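Local coordinates for Blr3880 protein (Bradyrhizobium japonicum, PDB 2OOD) that probably catalyses the zinc-dependent hydrolytic deamination of guanine to xanthine and ammonia, the first step of guanine degradation, at residues A[371-374]-A[375-378]; A[430-433]-A[434-438]; A[181-184]-A[185-189]; A[150-153]-A[154-158]. All coordinates share one frame; numbering follows the deposited sequence.

Contact 1: residues A[371-374]-A[375-378]; sequences KLSP and YRGF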
loop_
_atom_site.group_PDB
_atom_site.type_symbol
_atom_site.label_atom_id
_atom_site.label_comp_id
_atom_site.label_asym_id
_atom_site.label_seq_id
_atom_site.Cartn_x
_atom_site.Cartn_y
_atom_site.Cartn_z
ATOM N N LYS A 371 6.720 0.080 -15.971
ATOM C CA LYS A 371 7.606 0.453 -14.876
ATOM C C LYS A 371 7.356 1.914 -14.535
ATOM O O LYS A 371 7.647 2.796 -15.336
ATOM C CB LYS A 371 9.061 0.271 -15.291
ATOM C CG LYS A 371 9.450 -1.151 -15.608
ATOM C CD LYS A 371 10.921 -1.210 -15.946
ATOM C CE LYS A 371 11.384 -2.630 -16.171
ATOM N NZ LYS A 371 12.833 -2.663 -16.530
ATOM N N LEU A 372 6.817 2.175 -13.351
ATOM C CA LEU A 372 6.525 3.548 -12.966
ATOM C C LEU A 372 7.721 4.216 -12.308
ATOM O O LEU A 372 7.897 4.142 -11.099
ATOM C CB LEU A 372 5.320 3.592 -12.024
ATOM C CG LEU A 372 4.597 4.940 -11.984
ATOM C CD1 LEU A 372 3.990 5.232 -13.354
ATOM C CD2 LEU A 372 3.524 4.919 -10.913
ATOM N N SER A 373 8.543 4.871 -13.116
ATOM C CA SER A 373 9.725 5.554 -12.603
ATOM C C SER A 373 9.290 6.792 -11.835
ATOM O O SER A 373 8.126 7.198 -11.909
ATOM C CB SER A 373 10.637 5.971 -13.759
ATOM O OG SER A 373 9.981 6.880 -14.628
ATOM N N PRO A 374 10.211 7.403 -11.067
ATOM C CA PRO A 374 9.814 8.601 -10.331
ATOM C C PRO A 374 9.441 9.692 -11.329
ATOM O O PRO A 374 8.658 10.582 -11.017
ATOM C CB PRO A 374 11.055 8.928 -9.507
ATOM C CG PRO A 374 12.160 8.373 -10.316
ATOM C CD PRO A 374 11.603 7.046 -10.759
ATOM N N TYR A 375 9.987 9.600 -12.539
ATOM C CA TYR A 375 9.688 10.566 -13.591
ATOM C C TYR A 375 8.269 10.393 -14.100
ATOM O O TYR A 375 7.520 11.362 -14.212
ATOM C CB TYR A 375 10.657 10.401 -14.757
ATOM C CG TYR A 375 12.071 10.805 -14.432
ATOM C CD1 TYR A 375 12.461 12.135 -14.455
ATOM C CD2 TYR A 375 13.020 9.854 -14.105
ATOM C CE1 TYR A 375 13.768 12.506 -14.164
ATOM C CE2 TYR A 375 14.326 10.211 -13.811
ATOM C CZ TYR A 375 14.697 11.536 -13.844
ATOM O OH TYR A 375 16.007 11.872 -13.564
ATOM N N ARG A 376 7.908 9.153 -14.414
ATOM C CA ARG A 376 6.579 8.830 -14.918
ATOM C C ARG A 376 5.496 9.008 -13.858
ATOM O O ARG A 376 4.411 9.521 -14.136
ATOM C CB ARG A 376 6.556 7.386 -15.429
ATOM C CG ARG A 376 7.368 7.139 -16.689
ATOM C CD ARG A 376 7.475 5.655 -16.994
ATOM N NE ARG A 376 8.071 5.409 -18.304
ATOM C CZ ARG A 376 8.359 4.200 -18.780
ATOM N NH1 ARG A 376 8.109 3.128 -18.049
ATOM N NH2 ARG A 376 8.889 4.062 -19.988
ATOM N N GLY A 377 5.800 8.575 -12.639
ATOM C CA GLY A 377 4.838 8.682 -11.559
ATOM C C GLY A 377 4.494 10.104 -11.174
ATOM O O GLY A 377 3.325 10.446 -11.011
ATOM N N PHE A 378 5.511 10.941 -11.023
ATOM C CA PHE A 378 5.291 12.326 -10.650
ATOM C C PHE A 378 4.803 13.223 -11.768
ATOM O O PHE A 378 4.254 14.291 -11.509
ATOM C CB PHE A 378 6.544 12.884 -10.000
ATOM C CG PHE A 378 6.597 12.604 -8.544
ATOM C CD1 PHE A 378 5.742 13.278 -7.674
ATOM C CD2 PHE A 378 7.421 11.606 -8.035
ATOM C CE1 PHE A 378 5.707 12.965 -6.326
ATOM C CE2 PHE A 378 7.390 11.285 -6.680
ATOM C CZ PHE A 378 6.528 11.966 -5.829
#
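Two polar grips tie Arg376 back onto the loop that leads into its own helix. Its backbone N donates to Ser373 OG at 3.1 Å, the capping bond that makes Ser373 the N-cap of helix 374-380. The OG of Ser373 stands between its own backbone N and carbonyl carbon (chi1 62°), which puts it within reach of Arg376 N. The second grip comes from the other end of the arginine: the chain runs extended from CG to NE, and NH1 reaches Lys371 O at 2.8 Å, on a lone pair in the carbonyl plane. Arg376 NH2 forms a salt bridge with Glu368. With a methionine in place of Arg376, Lys371 O and Glu368 would probably both lose this partner, and the loop before the cap would be less fixed. Behind these, Gly377 N to Ser373 O (2.8 Å) and Phe378 N to Pro374 O (3.2 Å) start the regular helical bonding.

Among the apolar contacts, Leu372 lays its CG over Gly377 CA at 3.8 Å, while its CD1 meets Arg376 CB. Pro374 CG comes near Tyr375 CD2 at 4.2 Å, the two side chains crossing at a slant.

Around this turn, Leu372 packs on helix 335-352, Tyr375 and Phe378 pack against helix 434-447 and strand 11-15, and Lys371 and Ser373 touch Tyr91 of the second subunit.

Contact 2: residues A[430-433]-A[434-438]; sequences GPRT and VDEAA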
loop_
_atom_site.group_PDB
_atom_site.type_symbol
_atom_site.label_atom_id
_atom_site.label_comp_id
_atom_site.label_asym_id
_atom_site.label_seq_id
_atom_site.Cartn_x
_atom_site.Cartn_y
_atom_site.Cartn_z
ATOM N N GLY A 430 20.781 17.006 0.828
ATOM C CA GLY A 430 20.186 17.667 -0.337
ATOM C C GLY A 430 20.512 17.255 -1.772
ATOM O O GLY A 430 21.684 17.171 -2.142
ATOM N N PRO A 431 19.491 17.016 -2.622
ATOM C CA PRO A 431 19.690 16.615 -4.024
ATOM C C PRO A 431 20.409 17.703 -4.839
ATOM O O PRO A 431 19.983 18.859 -4.861
ATOM C CB PRO A 431 18.262 16.360 -4.511
ATOM C CG PRO A 431 17.489 17.377 -3.767
ATOM C CD PRO A 431 18.061 17.248 -2.360
ATOM N N ARG A 432 21.487 17.313 -5.516
ATOM C CA ARG A 432 22.298 18.244 -6.301
ATOM C C ARG A 432 22.079 18.197 -7.811
ATOM O O ARG A 432 22.523 19.096 -8.530
ATOM C CB ARG A 432 23.775 18.000 -5.983
ATOM C CG ARG A 432 24.059 18.068 -4.487
ATOM C CD ARG A 432 25.315 17.327 -4.102
ATOM N NE ARG A 432 25.261 15.927 -4.507
ATOM C CZ ARG A 432 26.199 15.032 -4.213
ATOM N NH1 ARG A 432 27.263 15.395 -3.505
ATOM N NH2 ARG A 432 26.084 13.780 -4.635
ATOM N N THR A 433 21.394 17.158 -8.287
ATOM C CA THR A 433 21.119 17.003 -9.717
ATOM C C THR A 433 19.722 16.438 -9.936
ATOM O O THR A 433 19.146 15.834 -9.031
ATOM C CB THR A 433 22.106 16.037 -10.368
ATOM O OG1 THR A 433 21.927 14.737 -9.801
ATOM C CG2 THR A 433 23.531 16.477 -10.121
ATOM N N VAL A 434 19.182 16.620 -11.139
ATOM C CA VAL A 434 17.853 16.111 -11.447
ATOM C C VAL A 434 17.734 14.610 -11.154
ATOM O O VAL A 434 16.674 14.139 -10.748
ATOM C CB VAL A 434 17.483 16.356 -12.917
ATOM C CG1 VAL A 434 18.442 15.623 -13.822
ATOM C CG2 VAL A 434 16.063 15.905 -13.166
ATOM N N ASP A 435 18.818 13.866 -11.355
ATOM C CA ASP A 435 18.811 12.426 -11.098
ATOM C C ASP A 435 18.711 12.144 -9.601
ATOM O O ASP A 435 17.989 11.233 -9.183
ATOM C CB ASP A 435 20.087 11.768 -11.638
ATOM C CG ASP A 435 20.357 12.118 -13.096
ATOM O OD1 ASP A 435 19.594 11.648 -13.988
ATOM O OD2 ASP A 435 21.337 12.877 -13.343
ATOM N N GLU A 436 19.441 12.903 -8.790
ATOM C CA GLU A 436 19.385 12.676 -7.356
ATOM C C GLU A 436 18.001 13.057 -6.857
ATOM O O GLU A 436 17.467 12.418 -5.958
ATOM C CB GLU A 436 20.452 13.493 -6.619
ATOM C CG GLU A 436 21.881 13.173 -7.027
ATOM C CD GLU A 436 22.916 13.768 -6.083
ATOM O OE1 GLU A 436 22.838 14.985 -5.790
ATOM O OE2 GLU A 436 23.813 13.019 -5.636
ATOM N N ALA A 437 17.414 14.089 -7.452
ATOM C CA ALA A 437 16.089 14.532 -7.050
ATOM C C ALA A 437 15.079 13.436 -7.373
ATOM O O ALA A 437 14.280 13.041 -6.525
ATOM C CB ALA A 437 15.723 15.826 -7.771
ATOM N N ALA A 438 15.124 12.940 -8.604
ATOM C CA ALA A 438 14.214 11.884 -9.032
ATOM C C ALA A 438 14.393 10.672 -8.127
ATOM O O ALA A 438 13.433 10.024 -7.716
ATOM C CB ALA A 438 14.500 11.507 -10.479
#
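Arg432 lies edge-on against the carboxylate of Glu436, four residues on, and the two flat groups are only 7° from coplanar. The grip is side-on and two-pronged: NE of Arg432 gives a nearly straight bond to Glu436 OE1 at 2.9 Å, on the syn lone pair of that oxygen, and NH2 of Arg432 reaches Glu436 OE2 at 2.6 Å, also from the syn side. A bend at chi3 (-57°) folds the arginine chain back so that this edge of the guanidinium faces the acid. Glu436 OE1 takes a further bond from the backbone N of Arg432 at 2.7 Å, arriving nearly along the C-O bond, so one oxygen takes both the backbone N-H and the NE-H of the arginine.

Thr433 is the N-cap of helix 434-447. Its OG1 accepts from Glu436 N at 3.3 Å and also rests against Glu436 CG at 3.2 Å, while Thr433 O receives Ala437 N at 2.9 Å. Pro431 CB sits 3.8 Å from Ala437 CA; Ala437 also packs on Phe13 of strand 11-15 and Phe32 of strand 30-33.

Glu436 therefore serves the helix start twice, its amide held by the threonine cap and its carboxylate by the residue before that cap. Three N-H donors on one carboxylate, two of them from a guanidinium, would be expected to favour its ionised form and to keep it from rotating.

Contact 3: residues A[181-184]-A[185-189]; sequences NFYR and DSKRL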
loop_
_atom_site.group_PDB
_atom_site.type_symbol
_atom_site.label_atom_id
_atom_site.label_comp_id
_atom_site.label_asym_id
_atom_site.label_seq_id
_atom_site.Cartn_x
_atom_site.Cartn_y
_atom_site.Cartn_z
ATOM N N ASN A 181 -35.381 15.840 -12.792
ATOM C CA ASN A 181 -34.784 16.606 -11.699
ATOM C C ASN A 181 -33.271 16.728 -11.880
ATOM O O ASN A 181 -32.676 17.772 -11.601
ATOM C CB ASN A 181 -35.087 15.949 -10.349
ATOM C CG ASN A 181 -36.562 16.006 -9.993
ATOM O OD1 ASN A 181 -37.226 17.027 -10.195
ATOM N ND2 ASN A 181 -37.081 14.913 -9.448
ATOM N N PHE A 182 -32.646 15.655 -12.344
ATOM C CA PHE A 182 -31.213 15.681 -12.568
ATOM C C PHE A 182 -30.864 16.779 -13.576
ATOM O O PHE A 182 -29.942 17.574 -13.356
ATOM C CB PHE A 182 -30.727 14.332 -13.104
ATOM C CG PHE A 182 -29.284 14.336 -13.507
ATOM C CD1 PHE A 182 -28.282 14.292 -12.549
ATOM C CD2 PHE A 182 -28.928 14.445 -14.848
ATOM C CE1 PHE A 182 -26.940 14.361 -12.922
ATOM C CE2 PHE A 182 -27.587 14.517 -15.229
ATOM C CZ PHE A 182 -26.595 14.475 -14.264
ATOM N N TYR A 183 -31.592 16.815 -14.690
ATOM C CA TYR A 183 -31.341 17.826 -15.712
ATOM C C TYR A 183 -31.595 19.213 -15.143
ATOM O O TYR A 183 -30.829 20.151 -15.382
ATOM C CB TYR A 183 -32.261 17.632 -16.914
ATOM C CG TYR A 183 -32.153 18.765 -17.910
ATOM C CD1 TYR A 183 -31.013 18.923 -18.674
ATOM C CD2 TYR A 183 -33.180 19.693 -18.065
ATOM C CE1 TYR A 183 -30.884 19.974 -19.575
ATOM C CE2 TYR A 183 -33.064 20.757 -18.966
ATOM C CZ TYR A 183 -31.908 20.887 -19.720
ATOM O OH TYR A 183 -31.759 21.915 -20.634
ATOM N N ARG A 184 -32.692 19.335 -14.405
ATOM C CA ARG A 184 -33.069 20.601 -13.794
ATOM C C ARG A 184 -31.959 21.087 -12.863
ATOM O O ARG A 184 -31.401 22.168 -13.064
ATOM C CB ARG A 184 -34.366 20.420 -13.009
ATOM C CG ARG A 184 -34.956 21.700 -12.432
ATOM C CD ARG A 184 -35.983 21.342 -11.362
ATOM N NE ARG A 184 -35.340 20.622 -10.261
ATOM C CZ ARG A 184 -35.990 19.924 -9.333
ATOM N NH1 ARG A 184 -37.319 19.843 -9.372
ATOM N NH2 ARG A 184 -35.313 19.314 -8.361
ATOM N N ASP A 185 -31.632 20.275 -11.859
ATOM C CA ASP A 185 -30.594 20.633 -10.897
ATOM C C ASP A 185 -29.216 20.850 -11.524
ATOM O O ASP A 185 -28.532 21.822 -11.192
ATOM C CB ASP A 185 -30.503 19.585 -9.790
ATOM C CG ASP A 185 -31.810 19.431 -9.029
ATOM O OD1 ASP A 185 -32.590 20.404 -8.968
ATOM O OD2 ASP A 185 -32.056 18.338 -8.477
ATOM N N SER A 186 -28.803 19.964 -12.430
ATOM C CA SER A 186 -27.498 20.112 -13.077
ATOM C C SER A 186 -27.428 21.436 -13.823
ATOM O O SER A 186 -26.391 22.104 -13.839
ATOM C CB SER A 186 -27.243 18.970 -14.067
ATOM O OG SER A 186 -27.094 17.736 -13.389
ATOM N N LYS A 187 -28.550 21.800 -14.440
ATOM C CA LYS A 187 -28.653 23.029 -15.216
ATOM C C LYS A 187 -28.474 24.231 -14.288
ATOM O O LYS A 187 -27.797 25.211 -14.628
ATOM C CB LYS A 187 -30.021 23.081 -15.906
ATOM C CG LYS A 187 -30.082 24.002 -17.110
ATOM C CD LYS A 187 -29.295 23.435 -18.291
ATOM C CE LYS A 187 -29.170 24.461 -19.434
ATOM N NZ LYS A 187 -30.490 24.957 -19.938
ATOM N N ARG A 188 -29.078 24.144 -13.109
ATOM C CA ARG A 188 -28.983 25.214 -12.129
ATOM C C ARG A 188 -27.554 25.337 -11.618
ATOM O O ARG A 188 -26.993 26.435 -11.572
ATOM C CB ARG A 188 -29.924 24.935 -10.951
ATOM C CG ARG A 188 -29.819 25.944 -9.819
ATOM C CD ARG A 188 -30.957 25.776 -8.830
ATOM N NE ARG A 188 -30.822 24.565 -8.025
ATOM C CZ ARG A 188 -29.838 24.350 -7.153
ATOM N NH1 ARG A 188 -28.889 25.267 -6.970
ATOM N NH2 ARG A 188 -29.806 23.222 -6.449
ATOM N N LEU A 189 -26.971 24.199 -11.246
ATOM C CA LEU A 189 -25.619 24.166 -10.709
ATOM C C LEU A 189 -24.579 24.654 -11.706
ATOM O O LEU A 189 -23.596 25.288 -11.317
ATOM C CB LEU A 189 -25.285 22.753 -10.229
ATOM C CG LEU A 189 -26.223 22.233 -9.136
ATOM C CD1 LEU A 189 -25.889 20.791 -8.825
ATOM C CD2 LEU A 189 -26.106 23.095 -7.892
#
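Asn181 to Leu189 form two and a half turns of helix 179-193, with i to i+4 bonds such as Asp185 N to Asn181 O at 2.7 Å. The side chains add their own bonds to this frame. Ser186 OG donates to Phe182 O at 2.9 Å, from the face of that carbonyl opposite to the one used by Ser186 N, so the oxygen is gripped twice by one residue. With its CG anti to the backbone N (chi1 173°), Phe182 swings its ring under the serine, whose OG lies over one face, 3.3 Å above the plane and offset toward the rim. The ring continues onto Leu164 of strand 160-166 and Leu215 of helix 213-225.

Arg184, exposed, lies alongside the buried Asp185 as a salt bridge between adjacent residues. Arg184 NE and NH2 both reach Asp185 OD1, each at 3.0 Å and from the same face of the carboxylate. The acid meets the guanidinium edge in its plane, but the two planes are turned 46° apart. A third bond, from NH2 to OD2 of Asp185, is weak.

Tyr183 and Lys187 run side by side, Lys187 CD resting 3.9 Å from Tyr183 CZ, and both polar ends go to Glu225 on helix 213-225.

Chemically, this helix, which links strands 160-166 and 199-205 of the barrel, divides its labour: Phe182, Ser186 and Leu189 pack on strand 160-166, the last two also on strand 199-205, whereas the charged ends of Arg184, Lys187 and Arg188 are paired with Asp185, Glu225 and Glu147. The fork onto Asp185 OD1 would probably draw the negative charge toward that oxygen.

Contact 4: residues A[150-153]-A[154-158]; sequences FEEA and SRRNM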
loop_
_atom_site.group_PDB
_atom_site.type_symbol
_atom_site.label_atom_id
_atom_site.label_comp_id
_atom_site.label_asym_id
_atom_site.label_seq_id
_atom_site.Cartn_x
_atom_site.Cartn_y
_atom_site.Cartn_z
ATOM N N PHE A 150 -18.536 23.220 -3.825
ATOM C CA PHE A 150 -18.074 24.331 -4.641
ATOM C C PHE A 150 -17.804 25.571 -3.798
ATOM O O PHE A 150 -16.823 26.280 -4.014
ATOM C CB PHE A 150 -19.112 24.676 -5.707
ATOM C CG PHE A 150 -19.019 23.833 -6.944
ATOM C CD1 PHE A 150 -17.832 23.776 -7.671
ATOM C CD2 PHE A 150 -20.129 23.133 -7.411
ATOM C CE1 PHE A 150 -17.750 23.037 -8.852
ATOM C CE2 PHE A 150 -20.058 22.391 -8.591
ATOM C CZ PHE A 150 -18.866 22.345 -9.313
ATOM N N GLU A 151 -18.676 25.834 -2.835
ATOM C CA GLU A 151 -18.530 27.009 -1.995
ATOM C C GLU A 151 -17.341 26.978 -1.041
ATOM O O GLU A 151 -16.664 27.995 -0.868
ATOM C CB GLU A 151 -19.845 27.271 -1.260
ATOM C CG GLU A 151 -20.794 28.119 -2.100
ATOM C CD GLU A 151 -22.255 27.945 -1.744
ATOM O OE1 GLU A 151 -22.584 27.906 -0.537
ATOM O OE2 GLU A 151 -23.084 27.861 -2.679
ATOM N N GLU A 152 -17.072 25.827 -0.431
ATOM C CA GLU A 152 -15.930 25.720 0.471
ATOM C C GLU A 152 -14.655 25.736 -0.368
ATOM O O GLU A 152 -13.591 26.113 0.111
ATOM C CB GLU A 152 -16.008 24.429 1.286
ATOM C CG GLU A 152 -14.805 24.186 2.176
ATOM C CD GLU A 152 -14.556 25.320 3.158
ATOM O OE1 GLU A 152 -15.421 26.210 3.271
ATOM O OE2 GLU A 152 -13.500 25.321 3.825
ATOM N N ALA A 153 -14.773 25.328 -1.627
ATOM C CA ALA A 153 -13.629 25.315 -2.523
ATOM C C ALA A 153 -13.293 26.757 -2.866
ATOM O O ALA A 153 -12.132 27.107 -3.069
ATOM C CB ALA A 153 -13.946 24.523 -3.792
ATOM N N SER A 154 -14.319 27.594 -2.927
ATOM C CA SER A 154 -14.128 29.006 -3.231
ATOM C C SER A 154 -13.395 29.741 -2.108
ATOM O O SER A 154 -12.486 30.530 -2.371
ATOM C CB SER A 154 -15.477 29.678 -3.478
ATOM O OG SER A 154 -16.078 29.155 -4.643
ATOM N N ARG A 155 -13.786 29.486 -0.862
ATOM C CA ARG A 155 -13.152 30.139 0.277
ATOM C C ARG A 155 -11.654 29.860 0.313
ATOM O O ARG A 155 -10.861 30.715 0.742
ATOM C CB ARG A 155 -13.792 29.673 1.587
ATOM C CG ARG A 155 -15.287 29.920 1.660
ATOM C CD ARG A 155 -15.857 29.437 2.971
ATOM N NE ARG A 155 -17.310 29.444 2.923
ATOM C CZ ARG A 155 -18.060 28.390 2.613
ATOM N NH1 ARG A 155 -17.490 27.231 2.329
ATOM N NH2 ARG A 155 -19.383 28.500 2.567
ATOM N N ARG A 156 -11.265 28.670 -0.136
ATOM C CA ARG A 156 -9.859 28.303 -0.156
ATOM C C ARG A 156 -9.296 28.624 -1.536
ATOM O O ARG A 156 -8.088 28.564 -1.762
ATOM C CB ARG A 156 -9.699 26.817 0.156
ATOM C CG ARG A 156 -10.586 26.341 1.289
ATOM C CD ARG A 156 -10.051 25.087 1.945
ATOM N NE ARG A 156 -11.035 24.478 2.836
ATOM C CZ ARG A 156 -10.770 23.474 3.668
ATOM N NH1 ARG A 156 -9.549 22.966 3.729
ATOM N NH2 ARG A 156 -11.725 22.970 4.435
ATOM N N ASN A 157 -10.196 28.982 -2.443
ATOM C CA ASN A 157 -9.865 29.328 -3.820
ATOM C C ASN A 157 -9.041 28.256 -4.524
ATOM O O ASN A 157 -7.962 28.522 -5.059
ATOM C CB ASN A 157 -9.141 30.673 -3.879
ATOM C CG ASN A 157 -9.249 31.323 -5.248
ATOM O OD1 ASN A 157 -10.176 31.030 -6.003
ATOM N ND2 ASN A 157 -8.315 32.219 -5.566
HETATM N N MSE A 158 -9.576 27.039 -4.529
HETATM C CA MSE A 158 -8.919 25.904 -5.160
HETATM C C MSE A 158 -9.622 25.556 -6.461
HETATM O O MSE A 158 -10.846 25.687 -6.559
HETATM C CB MSE A 158 -8.978 24.692 -4.243
HETATM C CG MSE A 158 -8.347 24.901 -2.896
HETATM SE SE MSE A 158 -8.666 23.358 -1.738
HETATM C CE MSE A 158 -10.438 23.815 -1.076
HETATM O O HOH W 1 -21.476 27.060 1.714
#
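Ser154 opens the last turn of helix 143-156, which ends in a Schellman motif and joins strands 132-138 and 160-166 of the metallo-dependent hydrolase barrel. Its OG donates to Phe150 O at 3.0 Å and has Asn199 as a further partner.

Arg155 comes next, its N bonded to Glu151 O. The guanidinium lies with one face over that carbonyl oxygen, and its NH2 donates to a water that also lies 2.6 Å from Glu151 OE1; Glu151 OE2 is hydrogen-bonded to Tyr193 OH. A salt bridge to Glu152 OE1 is modelled through Arg155 NH1, whose position is doubtful.

Arg156 meets the other oxygen of Glu152: its NE donates to OE2 at 2.8 Å, on the anti side and 30° out of the carboxylate plane. The guanidinium stands nearly upright to the carboxylate, 86° between planes, and adds a weak bond from NH2. Glu152 can reach it because its chain bends at chi2 (57°), carrying the acid forward toward the C-terminal end. A leucine in place of Arg156 would probably leave Glu152 OE2 and Asp125, its salt-bridge partner on helix 113-129, without their positive mate.

Asn157 turns to positive phi as the C-prime residue and makes a weak bond from its N to Ser154 O. Selenomethionine Met158 closes the motif: its N donates to Ala153 O at 2.9 Å, and its CE ends 3.8 Å from Ala153 CA.

Along the chain the order is contact 4, contact 3, contact 1, contact 2. Contacts 4 and 3 lie on successive helices of the barrel, 143-156 and 179-193, before and after strand 160-166 in the chain; their centres are 21 Å apart and nearest atoms about 5 Å. Contacts 1 and 2 are both N-caps, of helices 374-380 and 434-447, with centres 15 Å apart, and they touch: Tyr375 packs its ring end on Ala438, with CZ to CB at 3.4 Å. Contacts 1 and 3 lie on opposite sides of the chain's centre, 40 Å between centres. Contacts 1 and 2 sit beside strand 11-15; all four are packing and capping features away from the zinc and guanine site.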